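Local coordinates for shikimate dehydrogenase (Thermotoga maritima, PDB 3U62), which probably catalyses the reversible NADPH-linked reduction of 3-dehydroshikimate to shikimate, a step on the pathway to chorismate and the aromatic amino acids, at residues K220-N232 with E241-K253. Numbering follows the deposited sequence.
Sequences KGNLMFYYQAMEN and EEVFKEVFGEVLK
The Tyr226 ring, flat and with two faces to offer apolar partners, is held between Leu252 on one face and Phe244 on the other. Branched Leu252 puts CD1 over the ring centre, a CH-pi contact 3.8 Å from the centroid, and Phe244 CE2 presses on the opposite face, 3.5 Å from Tyr226 CZ near the rim. The two rings meet obliquely, planes at 54°. With CG anti to the backbone N (chi1 -179°), the tyrosine reaches across to helix 241-248, where Tyr226 OH lies 3.6 Å from Lys245 CG, beside the aliphatic start of that side chain. Phe244 in turn puts its edge to Tyr226 O and CZ against Met230 CB (3.7 Å). Ala229 is small enough for Phe248 CE2 to come within 3.6 Å of its CB, while Phe225 CE2 meets the edge of the Phe248 ring. At the start of helix 222-235, the Asn222 amide supplies an N-H, and ND2 donates a fairly straight bond (3.1 Å) to Val251 O near the C-terminus. Behind this layer Tyr19 packs edge-to-face on Phe248. The roughly antiparallel segments 222-232 and 241-248 (axes at 151°) thus pack with helix 15-26 of the substrate-binding domain, although helix 222-235 follows strand 217-219, an outermost strand of the Rossmann-type sheet.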
ATOM      1  N   LYS A 220       1.109  11.179  -3.430  1.00 10.89           N
ATOM      2  CA  LYS A 220      -0.057  10.294  -3.459  1.00 11.68           C
ATOM      3  C   LYS A 220       0.384   8.856  -3.713  1.00 10.77           C
ATOM      4  O   LYS A 220       1.573   8.584  -3.891  1.00 10.63           O
ATOM      5  CB  LYS A 220      -1.057  10.714  -4.541  1.00 14.32           C
ATOM      6  CG  LYS A 220      -1.497  12.167  -4.517  1.00 23.27           C
ATOM      7  CD  LYS A 220      -2.550  12.424  -5.591  1.00 25.79           C
ATOM      8  CE  LYS A 220      -1.987  12.276  -7.007  1.00 27.61           C
ATOM      9  NZ  LYS A 220      -3.044  12.456  -8.041  1.00 29.61           N
ATOM     10  N   GLY A 221      -0.582   7.943  -3.749  1.00 11.03           N
ATOM     11  CA  GLY A 221      -0.296   6.515  -3.856  1.00 10.31           C
ATOM     12  C   GLY A 221       0.133   6.003  -5.219  1.00 10.06           C
ATOM     13  O   GLY A 221       0.389   4.807  -5.373  1.00  9.98           O
ATOM     14  N   ASN A 222       0.218   6.895  -6.206  1.00 11.73           N
ATOM     15  CA  ASN A 222       0.553   6.491  -7.573  1.00 10.65           C
ATOM     16  C   ASN A 222       1.981   5.965  -7.750  1.00  9.44           C
ATOM     17  O   ASN A 222       2.194   5.011  -8.504  1.00 10.10           O
ATOM     18  CB  ASN A 222       0.245   7.607  -8.580  1.00 12.51           C
ATOM     19  CG  ASN A 222       1.015   8.886  -8.303  1.00 17.17           C
ATOM     20  OD1 ASN A 222       1.311   9.220  -7.154  1.00 19.82           O
ATOM     21  ND2 ASN A 222       1.338   9.618  -9.363  1.00 20.18           N
ATOM     22  N   LEU A 223       2.949   6.580  -7.068  1.00 10.30           N
ATOM     23  CA  LEU A 223       4.340   6.109  -7.114  1.00 10.32           C
ATOM     24  C   LEU A 223       4.499   4.751  -6.436  1.00  8.63           C
ATOM     25  O   LEU A 223       5.173   3.864  -6.966  1.00  9.10           O
ATOM     26  CB  LEU A 223       5.293   7.130  -6.479  1.00 11.33           C
ATOM     27  CG  LEU A 223       5.822   8.287  -7.334  1.00 15.10           C
ATOM     28  CD1 LEU A 223       6.489   9.327  -6.441  1.00 13.17           C
ATOM     29  CD2 LEU A 223       6.802   7.795  -8.404  1.00 16.57           C
ATOM     30  N   MET A 224       3.877   4.601  -5.267  1.00  8.31           N
ATOM     31  CA  MET A 224       3.853   3.334  -4.539  1.00  9.24           C
ATOM     32  C   MET A 224       3.252   2.227  -5.404  1.00  8.39           C
ATOM     33  O   MET A 224       3.795   1.122  -5.466  1.00  8.31           O
ATOM     34  CB  MET A 224       3.065   3.485  -3.234  1.00 11.40           C
ATOM     35  CG  MET A 224       2.990   2.231  -2.372  1.00 10.86           C
ATOM     36  SD  MET A 224       1.916   2.476  -0.946  1.00 11.88           S
ATOM     37  CE  MET A 224       1.880   0.822  -0.255  1.00 14.02           C
ATOM     38  N   PHE A 225       2.140   2.537  -6.071  1.00  7.39           N
ATOM     39  CA  PHE A 225       1.486   1.593  -6.975  1.00  8.09           C
ATOM     40  C   PHE A 225       2.402   1.191  -8.130  1.00  8.35           C
ATOM     41  O   PHE A 225       2.513   0.008  -8.459  1.00  7.95           O
ATOM     42  CB  PHE A 225       0.173   2.165  -7.525  1.00  8.06           C
ATOM     43  CG  PHE A 225      -0.482   1.274  -8.541  1.00  7.73           C
ATOM     44  CD1 PHE A 225      -1.312   0.232  -8.137  1.00 10.11           C
ATOM     45  CD2 PHE A 225      -0.246   1.454  -9.902  1.00  9.96           C
ATOM     46  CE1 PHE A 225      -1.909  -0.609  -9.071  1.00 11.17           C
ATOM     47  CE2 PHE A 225      -0.835   0.618 -10.844  1.00 12.62           C
ATOM     48  CZ  PHE A 225      -1.669  -0.416 -10.429  1.00 10.60           C
ATOM     49  N   TYR A 226       3.037   2.189  -8.742  1.00  7.85           N
ATOM     50  CA  TYR A 226       3.970   1.997  -9.851  1.00  7.69           C
ATOM     51  C   TYR A 226       5.087   1.029  -9.473  1.00  8.50           C
ATOM     52  O   TYR A 226       5.353   0.069 -10.202  1.00  8.47           O
ATOM     53  CB  TYR A 226       4.548   3.355 -10.266  1.00  9.05           C
ATOM     54  CG  TYR A 226       5.529   3.345 -11.422  1.00  8.45           C
ATOM     55  CD1 TYR A 226       5.083   3.416 -12.742  1.00  8.89           C
ATOM     56  CD2 TYR A 226       6.906   3.311 -11.194  1.00 11.47           C
ATOM     57  CE1 TYR A 226       5.980   3.426 -13.807  1.00 11.55           C
ATOM     58  CE2 TYR A 226       7.814   3.319 -12.251  1.00 12.24           C
ATOM     59  CZ  TYR A 226       7.343   3.378 -13.553  1.00 12.19           C
ATOM     60  OH  TYR A 226       8.236   3.386 -14.602  1.00 15.87           O
ATOM     61  N   TYR A 227       5.723   1.270  -8.331  1.00  8.40           N
ATOM     62  CA  TYR A 227       6.879   0.476  -7.930  1.00  8.38           C
ATOM     63  C   TYR A 227       6.536  -0.902  -7.362  1.00  8.06           C
ATOM     64  O   TYR A 227       7.330  -1.835  -7.509  1.00  8.37           O
ATOM     65  CB  TYR A 227       7.783   1.261  -6.981  1.00  9.27           C
ATOM     66  CG  TYR A 227       8.563   2.367  -7.662  1.00 10.16           C
ATOM     67  CD1 TYR A 227       8.354   3.703  -7.325  1.00  9.86           C
ATOM     68  CD2 TYR A 227       9.511   2.077  -8.646  1.00 10.88           C
ATOM     69  CE1 TYR A 227       9.067   4.724  -7.943  1.00 13.64           C
ATOM     70  CE2 TYR A 227      10.231   3.087  -9.273  1.00 13.05           C
ATOM     71  CZ  TYR A 227      10.006   4.408  -8.915  1.00 12.18           C
ATOM     72  OH  TYR A 227      10.714   5.410  -9.535  1.00 19.06           O
ATOM     73  N   GLN A 228       5.374  -1.040  -6.724  1.00  8.48           N
ATOM     74  CA  GLN A 228       4.929  -2.371  -6.291  1.00  7.43           C
ATOM     75  C   GLN A 228       4.585  -3.245  -7.496  1.00  7.17           C
ATOM     76  O   GLN A 228       4.869  -4.443  -7.495  1.00  7.52           O
ATOM     77  CB  GLN A 228       3.792  -2.322  -5.250  1.00  8.15           C
ATOM     78  CG  GLN A 228       2.444  -1.774  -5.723  1.00 10.69           C
ATOM     79  CD  GLN A 228       1.546  -2.824  -6.366  1.00  9.35           C
ATOM     80  OE1 GLN A 228       1.475  -3.970  -5.917  1.00  9.47           O
ATOM     81  NE2 GLN A 228       0.843  -2.424  -7.422  1.00  9.56           N
ATOM     82  N   ALA A 229       3.992  -2.632  -8.522  1.00  7.01           N
ATOM     83  CA  ALA A 229       3.677  -3.324  -9.773  1.00  7.59           C
ATOM     84  C   ALA A 229       4.944  -3.817 -10.465  1.00  7.66           C
ATOM     85  O   ALA A 229       4.978  -4.934 -10.982  1.00  7.96           O
ATOM     86  CB  ALA A 229       2.882  -2.416 -10.699  1.00  8.04           C
ATOM     87  N   MET A 230       5.975  -2.972 -10.467  1.00  7.69           N
ATOM     88  CA  MET A 230       7.287  -3.329 -11.000  1.00  9.42           C
ATOM     89  C   MET A 230       7.845  -4.561 -10.292  1.00  8.27           C
ATOM     90  O   MET A 230       8.308  -5.503 -10.943  1.00  8.33           O
ATOM     91  CB  MET A 230       8.253  -2.150 -10.856  1.00  9.89           C
ATOM     92  CG  MET A 230       9.683  -2.434 -11.310  1.00 11.40           C
ATOM     93  SD  MET A 230      10.818  -1.074 -10.972  1.00 15.53           S
ATOM     94  CE  MET A 230      10.247   0.155 -12.146  1.00 16.03           C
ATOM     95  N   GLU A 231       7.790  -4.549  -8.960  1.00  7.84           N
ATOM     96  CA  GLU A 231       8.287  -5.658  -8.149  1.00  7.81           C
ATOM     97  C   GLU A 231       7.473  -6.936  -8.369  1.00  8.01           C
ATOM     98  O   GLU A 231       8.043  -8.028  -8.433  1.00  8.07           O
ATOM     99  CB  GLU A 231       8.312  -5.273  -6.666  1.00  9.34           C
ATOM    100  CG  GLU A 231       9.150  -6.196  -5.775  1.00 12.07           C
ATOM    101  CD  GLU A 231      10.653  -6.013  -5.938  1.00 15.88           C
ATOM    102  OE1 GLU A 231      11.086  -4.946  -6.461  1.00 18.45           O
ATOM    103  OE2 GLU A 231      11.405  -6.951  -5.544  1.00 21.67           O
ATOM    104  N   ASN A 232       6.150  -6.792  -8.484  1.00  7.30           N
ATOM    105  CA  ASN A 232       5.261  -7.916  -8.795  1.00  6.86           C
ATOM    106  C   ASN A 232       5.685  -8.631 -10.069  1.00  7.21           C
ATOM    107  O   ASN A 232       5.791  -9.859 -10.098  1.00  7.57           O
ATOM    108  CB  ASN A 232       3.812  -7.444  -8.970  1.00  6.64           C
ATOM    109  CG  ASN A 232       3.202  -6.898  -7.693  1.00  6.07           C
ATOM    110  OD1 ASN A 232       3.677  -7.166  -6.589  1.00  7.13           O
ATOM    111  ND2 ASN A 232       2.131  -6.128  -7.843  1.00  6.40           N
ATOM    112  N   GLU A 241      11.327  -3.801 -18.834  1.00 15.78           N
ATOM    113  CA  GLU A 241      11.530  -2.439 -18.327  1.00 17.22           C
ATOM    114  C   GLU A 241      10.949  -1.350 -19.228  1.00 17.23           C
ATOM    115  O   GLU A 241      10.272  -0.440 -18.744  1.00 15.45           O
ATOM    116  CB  GLU A 241      13.019  -2.176 -18.062  1.00 20.19           C
ATOM    117  CG  GLU A 241      13.304  -0.856 -17.342  1.00 24.04           C
ATOM    118  CD  GLU A 241      14.782  -0.634 -17.069  1.00 31.77           C
ATOM    119  OE1 GLU A 241      15.608  -0.878 -17.975  1.00 35.24           O
ATOM    120  OE2 GLU A 241      15.120  -0.205 -15.945  1.00 32.04           O
ATOM    121  N   GLU A 242      11.210  -1.448 -20.529  1.00 17.63           N
ATOM    122  CA  GLU A 242      10.765  -0.428 -21.477  1.00 18.25           C
ATOM    123  C   GLU A 242       9.250  -0.408 -21.638  1.00 15.07           C
ATOM    124  O   GLU A 242       8.641   0.665 -21.658  1.00 15.22           O
ATOM    125  CB  GLU A 242      11.453  -0.615 -22.830  1.00 20.34           C
ATOM    126  CG  GLU A 242      12.948  -0.320 -22.802  1.00 27.88           C
ATOM    127  CD  GLU A 242      13.664  -0.770 -24.060  1.00 40.56           C
ATOM    128  OE1 GLU A 242      13.004  -0.905 -25.115  1.00 44.00           O
ATOM    129  OE2 GLU A 242      14.892  -0.989 -23.997  1.00 44.14           O
ATOM    130  N   VAL A 243       8.648  -1.590 -21.748  1.00 14.17           N
ATOM    131  CA  VAL A 243       7.195  -1.704 -21.865  1.00 12.81           C
ATOM    132  C   VAL A 243       6.521  -1.252 -20.568  1.00 12.22           C
ATOM    133  O   VAL A 243       5.477  -0.592 -20.605  1.00 13.20           O
ATOM    134  CB  VAL A 243       6.756  -3.142 -22.259  1.00 11.90           C
ATOM    135  CG1 VAL A 243       5.237  -3.282 -22.253  1.00 12.14           C
ATOM    136  CG2 VAL A 243       7.307  -3.511 -23.631  1.00 14.55           C
ATOM    137  N   PHE A 244       7.124  -1.592 -19.429  1.00 12.19           N
ATOM    138  CA  PHE A 244       6.594  -1.173 -18.137  1.00 12.02           C
ATOM    139  C   PHE A 244       6.535   0.346 -18.014  1.00 13.52           C
ATOM    140  O   PHE A 244       5.510   0.898 -17.610  1.00 12.14           O
ATOM    141  CB  PHE A 244       7.398  -1.758 -16.973  1.00 12.19           C
ATOM    142  CG  PHE A 244       6.828  -1.423 -15.628  1.00 11.21           C
ATOM    143  CD1 PHE A 244       5.763  -2.153 -15.117  1.00 12.04           C
ATOM    144  CD2 PHE A 244       7.330  -0.361 -14.882  1.00 12.87           C
ATOM    145  CE1 PHE A 244       5.217  -1.848 -13.877  1.00 11.34           C
ATOM    146  CE2 PHE A 244       6.789  -0.045 -13.638  1.00 11.83           C
ATOM    147  CZ  PHE A 244       5.727  -0.790 -13.139  1.00 11.26           C
ATOM    148  N   LYS A 245       7.634   1.013 -18.360  1.00 13.46           N
ATOM    149  CA  LYS A 245       7.710   2.471 -18.299  1.00 15.63           C
ATOM    150  C   LYS A 245       6.699   3.133 -19.231  1.00 14.36           C
ATOM    151  O   LYS A 245       6.105   4.159 -18.882  1.00 16.30           O
ATOM    152  CB  LYS A 245       9.125   2.957 -18.622  1.00 18.66           C
ATOM    153  CG  LYS A 245      10.138   2.683 -17.526  1.00 22.68           C
ATOM    154  CD  LYS A 245      11.518   3.167 -17.925  1.00 29.41           C
ATOM    155  CE  LYS A 245      12.538   2.856 -16.844  1.00 34.81           C
ATOM    156  NZ  LYS A 245      13.902   3.325 -17.223  1.00 38.15           N
ATOM    157  N   GLU A 246       6.505   2.542 -20.408  1.00 14.32           N
ATOM    158  CA  GLU A 246       5.550   3.065 -21.379  1.00 14.98           C
ATOM    159  C   GLU A 246       4.106   2.940 -20.887  1.00 13.44           C
ATOM    160  O   GLU A 246       3.343   3.908 -20.949  1.00 17.33           O
ATOM    161  CB  GLU A 246       5.716   2.355 -22.724  1.00 16.62           C
ATOM    162  CG  GLU A 246       4.858   2.924 -23.843  1.00 20.65           C
ATOM    163  CD  GLU A 246       5.096   2.231 -25.167  1.00 25.02           C
ATOM    164  OE1 GLU A 246       4.127   1.684 -25.735  1.00 26.77           O
ATOM    165  OE2 GLU A 246       6.253   2.224 -25.642  1.00 30.53           O
ATOM    166  N   VAL A 247       3.741   1.758 -20.396  1.00 12.23           N
ATOM    167  CA  VAL A 247       2.357   1.475 -20.012  1.00 12.37           C
ATOM    168  C   VAL A 247       2.028   1.979 -18.604  1.00 11.89           C
ATOM    169  O   VAL A 247       1.078   2.741 -18.425  1.00 12.19           O
ATOM    170  CB  VAL A 247       2.009  -0.033 -20.167  1.00 11.57           C
ATOM    171  CG1 VAL A 247       0.615  -0.338 -19.623  1.00 12.02           C
ATOM    172  CG2 VAL A 247       2.109  -0.460 -21.627  1.00 13.25           C
ATOM    173  N   PHE A 248       2.816   1.561 -17.615  1.00 12.12           N
ATOM    174  CA  PHE A 248       2.566   1.946 -16.226  1.00 11.49           C
ATOM    175  C   PHE A 248       2.964   3.389 -15.909  1.00 14.26           C
ATOM    176  O   PHE A 248       2.516   3.946 -14.907  1.00 13.22           O
ATOM    177  CB  PHE A 248       3.237   0.973 -15.253  1.00 10.97           C
ATOM    178  CG  PHE A 248       2.444  -0.279 -15.005  1.00 10.42           C
ATOM    179  CD1 PHE A 248       2.472  -1.332 -15.917  1.00 10.86           C
ATOM    180  CD2 PHE A 248       1.665  -0.408 -13.858  1.00  9.89           C
ATOM    181  CE1 PHE A 248       1.739  -2.495 -15.690  1.00 10.81           C
ATOM    182  CE2 PHE A 248       0.926  -1.567 -13.624  1.00  9.51           C
ATOM    183  CZ  PHE A 248       0.965  -2.613 -14.541  1.00  8.68           C
ATOM    184  N   GLY A 249       3.795   3.989 -16.759  1.00 14.23           N
ATOM    185  CA  GLY A 249       4.186   5.389 -16.596  1.00 14.92           C
ATOM    186  C   GLY A 249       3.011   6.355 -16.649  1.00 15.18           C
ATOM    187  O   GLY A 249       3.128   7.503 -16.210  1.00 16.07           O
ATOM    188  N   GLU A 250       1.881   5.884 -17.183  1.00 15.93           N
ATOM    189  CA  GLU A 250       0.668   6.699 -17.283  1.00 18.27           C
ATOM    190  C   GLU A 250       0.062   7.044 -15.917  1.00 18.33           C
ATOM    191  O   GLU A 250      -0.645   8.048 -15.791  1.00 19.18           O
ATOM    192  CB  GLU A 250      -0.373   6.041 -18.208  1.00 20.89           C
ATOM    193  CG  GLU A 250      -1.156   4.880 -17.597  1.00 29.77           C
ATOM    194  CD  GLU A 250      -2.116   4.233 -18.583  1.00 34.83           C
ATOM    195  OE1 GLU A 250      -1.646   3.541 -19.526  1.00 32.59           O
ATOM    196  OE2 GLU A 250      -3.347   4.404 -18.412  1.00 32.43           O
ATOM    197  N   VAL A 251       0.342   6.226 -14.901  1.00 16.85           N
ATOM    198  CA  VAL A 251      -0.140   6.502 -13.541  1.00 16.98           C
ATOM    199  C   VAL A 251       0.614   7.663 -12.890  1.00 19.30           C
ATOM    200  O   VAL A 251       0.171   8.206 -11.876  1.00 18.53           O
ATOM    201  CB  VAL A 251      -0.096   5.253 -12.606  1.00 18.12           C
ATOM    202  CG1 VAL A 251      -0.796   4.067 -13.253  1.00 15.41           C
ATOM    203  CG2 VAL A 251       1.338   4.891 -12.209  1.00 17.09           C
ATOM    204  N   LEU A 252       1.742   8.045 -13.484  1.00 20.18           N
ATOM    205  CA  LEU A 252       2.614   9.055 -12.897  1.00 22.59           C
ATOM    206  C   LEU A 252       2.327  10.471 -13.380  1.00 27.30           C
ATOM    207  O   LEU A 252       2.851  11.440 -12.820  1.00 29.66           O
ATOM    208  CB  LEU A 252       4.087   8.695 -13.130  1.00 21.63           C
ATOM    209  CG  LEU A 252       4.553   7.344 -12.573  1.00 21.99           C
ATOM    210  CD1 LEU A 252       6.039   7.143 -12.846  1.00 25.29           C
ATOM    211  CD2 LEU A 252       4.257   7.213 -11.078  1.00 24.94           C
ATOM    212  N   LYS A 253       1.500  10.598 -14.413  1.00 29.98           N
ATOM    213  CA  LYS A 253       1.161  11.921 -14.930  1.00 37.25           C
ATOM    214  C   LYS A 253      -0.332  12.204 -14.840  1.00 39.49           C
ATOM    215  O   LYS A 253      -0.751  13.188 -14.221  1.00 42.91           O
ATOM    216  CB  LYS A 253       1.699  12.125 -16.355  1.00 38.15           C
ATOM    217  CG  LYS A 253       1.402  11.006 -17.350  1.00 38.41           C
ATOM    218  CD  LYS A 253       2.408  11.050 -18.499  1.00 44.16           C
ATOM    219  CE  LYS A 253       2.069  10.039 -19.587  1.00 47.34           C
ATOM    220  NZ  LYS A 253       0.922  10.479 -20.431  1.00 51.46           N
ATOM    221  OXT LYS A 253      -1.160  11.455 -15.371  1.00 44.42           O
TER